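Local coordinates for type III CBASS phage resistance system CD-NTase-associated protein Cap8 (Pseudomonas aeruginosa, PDB 6P8P) that is a bacterial HORMA domain protein that probably regulates a cGAS-like nucleotidyltransferase in type III CBASS immunity against bacteriophages, at residues 19-22 with 23-26. The protein carries 2 engineered substitutions. Residues are numbered along the deposited sequence; the frame is centred on the assembly and turned at random.
Sequences QTWD and AIVE
Residues 19-22 and 23-26 form two successive turns of helix 17-29, joined by four i to i+4 backbone hydrogen bonds. Ala-23 N bonds to Gln-19 O, and Ile-24 N bonds to Thr-20 O. Val-25 N reaches Trp-21 O at 2.8 Å, the shortest of the four, and Glu-26 N bonds to Asp-22 O at 3.0 Å.

The main side-chain contact is a CH-pi interaction between Val-25 and Trp-21. Val-25 CG2 lies over one indole face, 3.7 Å from the centroid of the Trp-21 five-membered ring and 18° off its normal. With CG anti to the backbone N (chi1 -178°), the indole of Trp-21 leans toward Val-25. On the six-membered ring, Trp-21 CZ3 meets Ile-24 CG2 at 4.1 Å, and the two side chains cross at about a right angle. Thr-20 and Ile-24 run side by side, with Thr-20 CG2 4.1 Å from Ile-24 CD1.

The polar ends of the buried residues are satisfied. Thr-20 OG1 hydrogen-bonds to Asp-16 O and Ser-11 OG. Trp-21 NE1 bonds to Leu-40 O in helix 35-42. The indole also packs on Ala-47 and Ile-51 of helix 44-52, while Thr-20 rests on Cys-74 and Ile-24 on Ile-72, both of strand 69-75.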
loop_
_atom_site.group_PDB
_atom_site.type_symbol
_atom_site.label_atom_id
_atom_site.label_comp_id
_atom_site.label_asym_id
_atom_site.label_seq_id
_atom_site.Cartn_x
_atom_site.Cartn_y
_atom_site.Cartn_z
ATOM N N GLN A 19 0.880 10.617 6.327
ATOM C CA GLN A 19 1.517 11.871 6.707
ATOM C C GLN A 19 2.985 11.657 7.033
ATOM O O GLN A 19 3.812 12.530 6.766
ATOM C CB GLN A 19 0.802 12.493 7.910
ATOM C CG GLN A 19 -0.606 12.934 7.624
ATOM C CD GLN A 19 -1.352 13.344 8.865
ATOM O OE1 GLN A 19 -1.210 12.715 9.921
ATOM N NE2 GLN A 19 -2.179 14.398 8.750
ATOM N N THR A 20 3.314 10.509 7.621
ATOM C CA THR A 20 4.698 10.170 7.924
ATOM C C THR A 20 5.498 10.021 6.639
ATOM O O THR A 20 6.560 10.616 6.478
ATOM C CB THR A 20 4.747 8.864 8.718
ATOM O OG1 THR A 20 3.935 8.954 9.914
ATOM C CG2 THR A 20 6.209 8.524 9.100
ATOM N N TRP A 21 4.969 9.270 5.669
ATOM C CA TRP A 21 5.695 9.147 4.398
ATOM C C TRP A 21 5.871 10.491 3.712
ATOM O O TRP A 21 6.955 10.794 3.203
ATOM C CB TRP A 21 4.961 8.199 3.465
ATOM C CG TRP A 21 5.636 7.953 2.167
ATOM C CD1 TRP A 21 5.135 8.243 0.938
ATOM C CD2 TRP A 21 6.932 7.383 1.961
ATOM N NE1 TRP A 21 6.032 7.838 -0.042
ATOM C CE2 TRP A 21 7.152 7.332 0.572
ATOM C CE3 TRP A 21 7.922 6.882 2.821
ATOM C CZ2 TRP A 21 8.296 6.781 0.020
ATOM C CZ3 TRP A 21 9.091 6.360 2.269
ATOM C CH2 TRP A 21 9.265 6.319 0.878
ATOM N N ASP A 22 4.822 11.314 3.698
ATOM C CA ASP A 22 4.933 12.630 3.085
ATOM C C ASP A 22 6.039 13.454 3.748
ATOM O O ASP A 22 6.793 14.152 3.068
ATOM C CB ASP A 22 3.590 13.356 3.175
ATOM C CG ASP A 22 2.598 12.917 2.120
ATOM O OD1 ASP A 22 2.958 12.143 1.219
ATOM O OD2 ASP A 22 1.422 13.364 2.197
ATOM N N ALA A 23 6.190 13.336 5.072
ATOM C CA ALA A 23 7.247 14.092 5.751
ATOM C C ALA A 23 8.617 13.578 5.338
ATOM O O ALA A 23 9.561 14.366 5.175
ATOM C CB ALA A 23 7.085 14.020 7.274
ATOM N N ILE A 24 8.723 12.250 5.145
ATOM C CA ILE A 24 9.975 11.630 4.700
ATOM C C ILE A 24 10.296 12.023 3.268
ATOM O O ILE A 24 11.443 12.330 2.930
ATOM C CB ILE A 24 9.889 10.100 4.866
ATOM C CG1 ILE A 24 9.844 9.753 6.359
ATOM C CG2 ILE A 24 11.052 9.408 4.173
ATOM C CD1 ILE A 24 9.454 8.319 6.675
ATOM N N VAL A 25 9.293 12.056 2.411
ATOM C CA VAL A 25 9.527 12.479 1.038
ATOM C C VAL A 25 10.043 13.915 1.001
ATOM O O VAL A 25 10.951 14.251 0.237
ATOM C CB VAL A 25 8.236 12.349 0.222
ATOM C CG1 VAL A 25 8.431 12.961 -1.169
ATOM C CG2 VAL A 25 7.812 10.872 0.111
ATOM N N GLU A 26 9.462 14.784 1.809
ATOM C CA GLU A 26 9.945 16.166 1.836
ATOM C C GLU A 26 11.391 16.247 2.338
ATOM O O GLU A 26 12.212 16.983 1.779
ATOM C CB GLU A 26 9.014 17.023 2.690
ATOM C CG GLU A 26 9.406 18.508 2.697
ATOM C CD GLU A 26 9.323 19.173 1.340
ATOM O OE1 GLU A 26 8.612 18.654 0.452
ATOM O OE2 GLU A 26 9.984 20.221 1.162
#